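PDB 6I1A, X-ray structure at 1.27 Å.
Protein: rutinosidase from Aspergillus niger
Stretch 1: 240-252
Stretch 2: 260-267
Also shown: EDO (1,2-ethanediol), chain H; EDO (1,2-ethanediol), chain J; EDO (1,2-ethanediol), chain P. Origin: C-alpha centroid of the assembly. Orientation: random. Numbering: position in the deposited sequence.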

ATOM      1  N   MET A 240      -9.518  23.581  -0.253  1.00 11.67           N
ATOM      2  CA  MET A 240      -8.884  22.348  -0.716  1.00 11.64           C
ATOM      3  C   MET A 240      -8.197  21.662   0.472  1.00 10.11           C
ATOM      4  O   MET A 240      -7.270  22.240   1.106  1.00 11.36           O
ATOM      5  CB  MET A 240      -7.875  22.696  -1.797  1.00 12.02           C
ATOM      6  CG  MET A 240      -7.102  21.474  -2.304  1.00 12.33           C
ATOM      7  SD  MET A 240      -6.167  21.789  -3.836  1.00 12.74           S
ATOM      8  CE  MET A 240      -7.484  21.811  -5.034  1.00 14.40           C
ATOM      9  N   PHE A 241      -8.699  20.490   0.792  1.00 10.39           N
ATOM     10  CA  PHE A 241      -8.268  19.677   1.938  1.00 11.56           C
ATOM     11  C   PHE A 241      -7.288  18.609   1.462  1.00 11.09           C
ATOM     12  O   PHE A 241      -7.698  17.683   0.724  1.00 11.75           O
ATOM     13  CB  PHE A 241      -9.477  19.068   2.632  1.00 11.11           C
ATOM     14  CG  PHE A 241      -9.160  18.233   3.838  1.00 12.20           C
ATOM     15  CD1 PHE A 241      -7.950  18.339   4.522  1.00 12.91           C
ATOM     16  CD2 PHE A 241     -10.111  17.348   4.307  1.00 12.60           C
ATOM     17  CE1 PHE A 241      -7.670  17.520   5.618  1.00 13.08           C
ATOM     18  CE2 PHE A 241      -9.836  16.559   5.416  1.00 14.82           C
ATOM     19  CZ  PHE A 241      -8.628  16.625   6.059  1.00 13.84           C
ATOM     20  N   GLN A 242      -6.024  18.758   1.865  1.00 11.86           N
ATOM     21  CA  GLN A 242      -4.980  17.734   1.652  1.00 10.97           C
ATOM     22  C   GLN A 242      -4.994  16.823   2.887  1.00 11.80           C
ATOM     23  O   GLN A 242      -4.382  17.168   3.911  1.00 12.62           O
ATOM     24  CB  GLN A 242      -3.639  18.423   1.426  1.00 11.00           C
ATOM     25  CG  GLN A 242      -2.623  17.610   0.657  1.00 10.69           C
ATOM     26  CD  GLN A 242      -2.369  16.257   1.287  1.00 11.91           C
ATOM     27  OE1 GLN A 242      -1.733  16.176   2.345  1.00 11.97           O
ATOM     28  NE2 GLN A 242      -2.893  15.182   0.683  1.00 11.33           N
ATOM     29  N   GLY A 243      -5.761  15.726   2.815  1.00 12.49           N
ATOM     30  CA  GLY A 243      -5.975  14.846   3.964  1.00 11.95           C
ATOM     31  C   GLY A 243      -4.890  13.814   4.119  1.00 13.57           C
ATOM     32  O   GLY A 243      -5.167  12.624   4.307  1.00 14.13           O
ATOM     33  N   SER A 244      -3.639  14.250   4.111  1.00 13.19           N
ATOM     34  CA  SER A 244      -2.476  13.354   4.275  1.00 12.77           C
ATOM     35  C   SER A 244      -2.546  12.317   3.147  1.00 13.82           C
ATOM     36  O   SER A 244      -2.886  12.641   2.015  1.00 13.91           O
ATOM     37  CB  SER A 244      -2.431  12.780   5.683  1.00 13.72           C
ATOM     38  OG  SER A 244      -1.180  12.169   5.977  1.00 14.82           O
ATOM     39  N   PHE A 245      -2.279  11.059   3.466  1.00 13.36           N
ATOM     40  CA  PHE A 245      -2.280   9.944   2.498  1.00 12.92           C
ATOM     41  C   PHE A 245      -3.379   8.989   2.863  1.00 13.69           C
ATOM     42  O   PHE A 245      -3.339   7.841   2.407  1.00 14.47           O
ATOM     43  CB  PHE A 245      -0.898   9.291   2.440  1.00 13.61           C
ATOM     44  CG  PHE A 245       0.215  10.274   2.201  1.00 13.97           C
ATOM     45  CD1 PHE A 245       0.423  10.806   0.925  1.00 16.35           C
ATOM     46  CD2 PHE A 245       0.981  10.719   3.246  1.00 14.28           C
ATOM     47  CE1 PHE A 245       1.439  11.756   0.745  1.00 16.51           C
ATOM     48  CE2 PHE A 245       1.974  11.653   3.075  1.00 15.23           C
ATOM     49  CZ  PHE A 245       2.196  12.172   1.835  1.00 16.00           C
ATOM     50  N   LYS A 246      -4.404   9.428   3.592  1.00 15.52           N
ATOM     51  CA  LYS A 246      -5.638   8.634   3.774  1.00 14.39           C
ATOM     52  C   LYS A 246      -6.390   8.610   2.451  1.00 17.51           C
ATOM     53  O   LYS A 246      -6.339   9.602   1.642  1.00 19.21           O
ATOM     54  CB  LYS A 246      -6.548   9.306   4.811  1.00 17.50           C
ATOM     55  CG  LYS A 246      -5.912   9.470   6.127  1.00 19.52           C
ATOM     56  CD  LYS A 246      -5.502   8.218   6.762  1.00 17.52           C
ATOM     57  CE  LYS A 246      -5.531   8.189   8.265  1.00 18.13           C
ATOM     58  NZ  LYS A 246      -5.071   6.849   8.751  1.00 15.96           N
ATOM     59  N   TYR A 247      -7.109   7.548   2.202  1.00 19.96           N
ATOM     60  CA  TYR A 247      -8.054   7.568   1.056  1.00 23.70           C
ATOM     61  C   TYR A 247      -9.095   8.649   1.306  1.00 22.60           C
ATOM     62  O   TYR A 247      -9.466   8.884   2.448  1.00 20.14           O
ATOM     63  CB  TYR A 247      -8.608   6.167   0.936  1.00 25.13           C
ATOM     64  CG  TYR A 247      -7.467   5.207   0.681  1.00 26.79           C
ATOM     65  CD1 TYR A 247      -6.243   5.663   0.155  1.00 33.77           C
ATOM     66  CD2 TYR A 247      -7.493   3.958   1.210  1.00 30.45           C
ATOM     67  CE1 TYR A 247      -5.139   4.815   0.029  1.00 33.12           C
ATOM     68  CE2 TYR A 247      -6.432   3.083   1.038  1.00 28.25           C
ATOM     69  CZ  TYR A 247      -5.258   3.496   0.444  1.00 34.84           C
ATOM     70  OH  TYR A 247      -4.203   2.609   0.401  1.00 37.67           O
ATOM     71  N   PRO A 248      -9.571   9.391   0.265  1.00 20.72           N
ATOM     72  CA  PRO A 248     -10.592  10.405   0.470  1.00 18.56           C
ATOM     73  C   PRO A 248     -11.782   9.840   1.231  1.00 19.29           C
ATOM     74  O   PRO A 248     -12.386  10.571   2.015  1.00 16.86           O
ATOM     75  CB  PRO A 248     -10.961  10.856  -0.960  1.00 18.92           C
ATOM     76  CG  PRO A 248      -9.679  10.594  -1.754  1.00 20.07           C
ATOM     77  CD  PRO A 248      -9.097   9.359  -1.135  1.00 20.99           C
ATOM     78  N   GLN A 249     -12.157   8.571   0.979  1.00 20.79           N
ATOM     79  CA  GLN A 249     -13.258   7.892   1.666  1.00 26.28           C
ATOM     80  C   GLN A 249     -13.144   8.017   3.183  1.00 22.62           C
ATOM     81  O   GLN A 249     -14.145   8.029   3.903  1.00 23.96           O
ATOM     82  CB  GLN A 249     -13.279   6.388   1.303  1.00 32.47           C
ATOM     83  CG  GLN A 249     -13.041   6.038  -0.182  1.00 30.73           C
ATOM     84  CD  GLN A 249     -11.664   6.042  -0.803  1.00 30.38           C
ATOM     85  OE1 GLN A 249     -11.207   7.021  -1.383  1.00 28.37           O
ATOM     86  NE2 GLN A 249     -11.048   4.868  -1.019  1.00 37.56           N
ATOM     87  N   TYR A 250     -11.913   8.079   3.725  1.00 19.13           N
ATOM     88  CA  TYR A 250     -11.675   8.186   5.165  1.00 19.51           C
ATOM     89  C   TYR A 250     -12.319   9.436   5.712  1.00 17.90           C
ATOM     90  O   TYR A 250     -12.769   9.439   6.885  1.00 20.81           O
ATOM     91  CB  TYR A 250     -10.174   8.191   5.470  1.00 18.10           C
ATOM     92  CG  TYR A 250      -9.788   8.343   6.907  1.00 16.86           C
ATOM     93  CD1 TYR A 250      -9.603   7.246   7.714  1.00 16.82           C
ATOM     94  CD2 TYR A 250      -9.492   9.596   7.465  1.00 16.48           C
ATOM     95  CE1 TYR A 250      -9.247   7.384   9.042  1.00 18.27           C
ATOM     96  CE2 TYR A 250      -9.084   9.736   8.759  1.00 18.10           C
ATOM     97  CZ  TYR A 250      -9.010   8.636   9.574  1.00 20.02           C
ATOM     98  OH  TYR A 250      -8.588   8.827  10.837  1.00 21.59           O
ATOM     99  N   TRP A 251     -12.276  10.532   4.947  1.00 15.82           N
ATOM    100  CA  TRP A 251     -12.712  11.850   5.441  1.00 16.05           C
ATOM    101  C   TRP A 251     -14.137  12.203   4.990  1.00 15.56           C
ATOM    102  O   TRP A 251     -14.701  13.149   5.490  1.00 17.04           O
ATOM    103  CB  TRP A 251     -11.772  12.960   4.916  1.00 15.00           C
ATOM    104  CG  TRP A 251     -10.322  12.789   5.235  1.00 14.59           C
ATOM    105  CD1 TRP A 251      -9.318  12.411   4.398  1.00 15.10           C
ATOM    106  CD2 TRP A 251      -9.682  13.155   6.466  1.00 14.87           C
ATOM    107  NE1 TRP A 251      -8.105  12.443   5.056  1.00 14.43           N
ATOM    108  CE2 TRP A 251      -8.302  12.922   6.316  1.00 13.51           C
ATOM    109  CE3 TRP A 251     -10.192  13.589   7.699  1.00 14.69           C
ATOM    110  CZ2 TRP A 251      -7.401  13.157   7.344  1.00 15.87           C
ATOM    111  CZ3 TRP A 251      -9.282  13.829   8.702  1.00 15.42           C
ATOM    112  CH2 TRP A 251      -7.918  13.622   8.534  1.00 14.76           C
ATOM    113  N   GLU A 252     -14.655  11.508   3.992  1.00 16.69           N
ATOM    114  CA  GLU A 252     -15.971  11.853   3.350  1.00 18.21           C
ATOM    115  C   GLU A 252     -17.116  12.032   4.355  1.00 16.70           C
ATOM    116  O   GLU A 252     -17.896  13.018   4.153  1.00 18.04           O
ATOM    117  CB  GLU A 252     -16.376  10.745   2.357  1.00 21.53           C
ATOM    118  CG  GLU A 252     -15.684  10.922   1.057  1.00 22.16           C
ATOM    119  CD  GLU A 252     -16.048   9.838   0.054  1.00 21.96           C
ATOM    120  OE1 GLU A 252     -16.973   9.073   0.325  1.00 24.74           O
ATOM    121  OE2 GLU A 252     -15.437   9.841  -1.001  1.00 21.15           O
ATOM    122  N   ASN A 260     -18.286  23.534   0.488  1.00 13.81           N
ATOM    123  CA  ASN A 260     -17.510  23.973  -0.709  1.00 15.48           C
ATOM    124  C   ASN A 260     -16.079  23.454  -0.532  1.00 13.84           C
ATOM    125  O   ASN A 260     -15.192  24.247  -0.201  1.00 14.13           O
ATOM    126  CB  ASN A 260     -17.611  25.470  -0.914  1.00 15.11           C
ATOM    127  CG  ASN A 260     -17.104  25.920  -2.264  1.00 16.04           C
ATOM    128  OD1 ASN A 260     -16.748  25.052  -3.103  1.00 16.40           O
ATOM    129  ND2 ASN A 260     -17.057  27.217  -2.487  1.00 16.95           N
ATOM    130  N   LEU A 261     -15.894  22.177  -0.794  1.00 14.39           N
ATOM    131  CA  LEU A 261     -14.666  21.444  -0.443  1.00 14.23           C
ATOM    132  C   LEU A 261     -14.226  20.618  -1.646  1.00 13.22           C
ATOM    133  O   LEU A 261     -15.079  20.033  -2.342  1.00 13.65           O
ATOM    134  CB  LEU A 261     -15.024  20.501   0.696  1.00 17.76           C
ATOM    135  CG  LEU A 261     -13.884  19.709   1.310  1.00 18.94           C
ATOM    136  CD1 LEU A 261     -13.039  20.608   2.165  1.00 24.72           C
ATOM    137  CD2 LEU A 261     -14.514  18.588   2.143  1.00 23.73           C
ATOM    138  N   VAL A 262     -12.923  20.539  -1.817  1.00 12.31           N
ATOM    139  CA  VAL A 262     -12.286  19.641  -2.804  1.00 12.80           C
ATOM    140  C   VAL A 262     -11.113  18.982  -2.110  1.00 13.22           C
ATOM    141  O   VAL A 262     -10.388  19.643  -1.344  1.00 12.42           O
ATOM    142  CB  VAL A 262     -11.871  20.449  -4.047  1.00 12.63           C
ATOM    143  CG1 VAL A 262     -10.964  21.627  -3.740  1.00 12.03           C
ATOM    144  CG2 VAL A 262     -11.208  19.559  -5.122  1.00 12.89           C
ATOM    145  N   PHE A 263     -10.880  17.710  -2.373  1.00 11.59           N
ATOM    146  CA  PHE A 263      -9.707  17.025  -1.833  1.00 12.48           C
ATOM    147  C   PHE A 263      -8.490  17.217  -2.737  1.00 13.03           C
ATOM    148  O   PHE A 263      -8.657  17.230  -3.956  1.00 13.00           O
ATOM    149  CB  PHE A 263      -9.980  15.537  -1.675  1.00 12.30           C
ATOM    150  CG  PHE A 263     -10.935  15.198  -0.579  1.00 13.55           C
ATOM    151  CD1 PHE A 263     -10.515  15.264   0.728  1.00 16.23           C
ATOM    152  CD2 PHE A 263     -12.145  14.594  -0.881  1.00 17.11           C
ATOM    153  CE1 PHE A 263     -11.366  14.908   1.765  1.00 18.09           C
ATOM    154  CE2 PHE A 263     -13.011  14.227   0.144  1.00 17.76           C
ATOM    155  CZ  PHE A 263     -12.591  14.368   1.474  1.00 18.87           C
ATOM    156  N   ASP A 264      -7.328  17.305  -2.126  1.00 11.48           N
ATOM    157  CA  ASP A 264      -6.033  17.322  -2.857  1.00 11.45           C
ATOM    158  C   ASP A 264      -5.330  16.015  -2.545  1.00 11.56           C
ATOM    159  O   ASP A 264      -4.934  15.756  -1.375  1.00 11.64           O
ATOM    160  CB  ASP A 264      -5.184  18.475  -2.371  1.00 11.07           C
ATOM    161  CG  ASP A 264      -3.769  18.492  -2.910  1.00 11.96           C
ATOM    162  OD1 ASP A 264      -3.500  17.662  -3.803  1.00 11.31           O
ATOM    163  OD2 ASP A 264      -2.915  19.354  -2.506  1.00 11.68           O
ATOM    164  N   THR A 265      -5.218  15.125  -3.523  1.00 10.48           N
ATOM    165  CA  THR A 265      -4.461  13.887  -3.377  1.00 10.72           C
ATOM    166  C   THR A 265      -3.067  14.010  -3.972  1.00  9.76           C
ATOM    167  O   THR A 265      -2.898  14.730  -4.959  1.00 11.31           O
ATOM    168  CB  THR A 265      -5.199  12.699  -3.994  1.00 11.55           C
ATOM    169  OG1 THR A 265      -5.479  13.031  -5.363  1.00 11.89           O
ATOM    170  CG2 THR A 265      -6.459  12.355  -3.224  1.00 12.62           C
ATOM    171  N   HIS A 266      -2.099  13.404  -3.312  1.00 10.88           N
ATOM    172  CA  HIS A 266      -0.695  13.468  -3.783  1.00 11.29           C
ATOM    173  C   HIS A 266      -0.268  12.053  -4.124  1.00 12.35           C
ATOM    174  O   HIS A 266      -0.336  11.181  -3.263  1.00 12.90           O
ATOM    175  CB  HIS A 266       0.231  14.027  -2.692  1.00 11.07           C
ATOM    176  CG  HIS A 266      -0.002  15.455  -2.396  1.00 10.33           C
ATOM    177  ND1 HIS A 266       0.762  16.153  -1.457  1.00 11.64           N
ATOM    178  CD2 HIS A 266      -0.877  16.338  -2.907  1.00 10.27           C
ATOM    179  CE1 HIS A 266       0.327  17.412  -1.406  1.00 11.27           C
ATOM    180  NE2 HIS A 266      -0.705  17.567  -2.273  1.00 10.82           N
ATOM    181  N   HIS A 267       0.132  11.808  -5.362  1.00 12.12           N
ATOM    182  CA  HIS A 267       0.499  10.444  -5.822  1.00 12.57           C
ATOM    183  C   HIS A 267       1.909  10.438  -6.390  1.00 11.36           C
ATOM    184  O   HIS A 267       2.138  11.076  -7.440  1.00 12.90           O
ATOM    185  CB  HIS A 267      -0.506   9.963  -6.909  1.00 11.67           C
ATOM    186  CG  HIS A 267      -1.899   9.815  -6.407  1.00 12.24           C
ATOM    187  ND1 HIS A 267      -2.209   9.127  -5.264  1.00 12.39           N
ATOM    188  CD2 HIS A 267      -3.053  10.313  -6.919  1.00 13.32           C
ATOM    189  CE1 HIS A 267      -3.543   9.172  -5.114  1.00 13.13           C
ATOM    190  NE2 HIS A 267      -4.088   9.907  -6.095  1.00 12.59           N
TER
HETATM  191  C1  EDO H 406      -7.863  12.622   0.965  1.00 30.48           C
HETATM  192  O1  EDO H 406      -7.441  11.863   2.057  1.00 38.76           O
HETATM  193  C2  EDO H 406      -6.678  13.243   0.353  1.00 23.86           C
HETATM  194  O2  EDO H 406      -6.760  14.584   0.391  1.00 17.66           O
HETATM  195  C1  EDO J 408     -17.139  21.878  -4.432  1.00 18.22           C
HETATM  196  O1  EDO J 408     -17.383  20.823  -3.597  1.00 19.24           O
HETATM  197  C2  EDO J 408     -18.383  22.725  -4.666  1.00 21.25           C
HETATM  198  O2  EDO J 408     -19.437  22.031  -5.359  1.00 23.45           O
HETATM  199  C1  EDO P 414      -9.472   1.330  -1.539  1.00 35.15           C
HETATM  200  O1  EDO P 414     -10.362   1.958  -2.498  1.00 38.49           O
HETATM  201  C2  EDO P 414     -10.191   1.167  -0.250  1.00 30.56           C
HETATM  202  O2  EDO P 414     -11.102   2.233   0.046  1.00 36.12           O
HETATM  203  O   HOH W   1      -3.066  11.979  -0.912  1.00 17.58           O

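Parallel strands lying side by side are held first by their backbones, but side chains add to the contact, both on the faces of the sheet and beyond the end of the ladder. This pair of stretches from a rutinosidase is a compact example. Met240 and Phe241 run parallel to Val262 and Phe263, and the ladder is brief: Phe241 N donates to Val262 O at 2.9 Å, and Asp264 N donates to Phe241 O, also at 2.9 Å. Phe241 thus uses both its polar backbone atoms on the neighbouring strand, as parallel pairing requires. CA-H...O contacts fill in beside these bonds, with Met240 CA 3.2 Å from Val262 O and Phe263 CA 3.3 Å from Phe241 O.

Side chains alternate between the faces of the sheet. On one, Met240, t at chi1 and chi2, turns at chi3 (m) and lays its CE 3.7 Å from CG1 of Val262, while its CG lies 3.6 Å from CB of Asp264. On the other sit Phe241 and Phe263. Phe263 buries more surface against the opposing stretch than any other residue here, because its ring serves both the strand and the helical turn that follows. Phe241 CD2 meets Phe263 CE1 at 3.7 Å, the two rings inclined at 36°. Pro248 places CB over a face of the Phe263 ring, 4.2 Å from its centroid, a CH-pi contact well suited to the compact, apolar proline ring. Trp251 adds its CB, 3.7 Å from Phe263 CE1. A broad, flat phenyl group can accept all these neighbours without leaving a polar atom unpaired.

Asp264 and Gln242 carry the pairing beyond the ladder. Gln242 NE2 donates to Asp264 O at 3.0 Å and to Ser244 O at 2.9 Å, so one amide group ties the neighbouring strand to the turn of its own stretch. The carboxylate of Asp264 receives a hydrogen bond at OD2 from His266 NE2, 2.9 Å away, and the imidazole so oriented offers a face to Gln242, whose CG lies 3.5 Å from His266 NE2. Glutamine suits this buried position because its aliphatic portion can pack against a ring while its amide satisfies backbone carbonyls.

Small molecules complete the join. A water donates to Ser244 O and accepts from His266 N, both at 3.0 Å. A 1,2-ethanediol, probably from the crystallisation liquor, accepts from Gly243 N at O2 (2.9 Å) and donates from O2 to Asp264 O (2.8 Å), bridging the stretches where their backbones no longer bond directly.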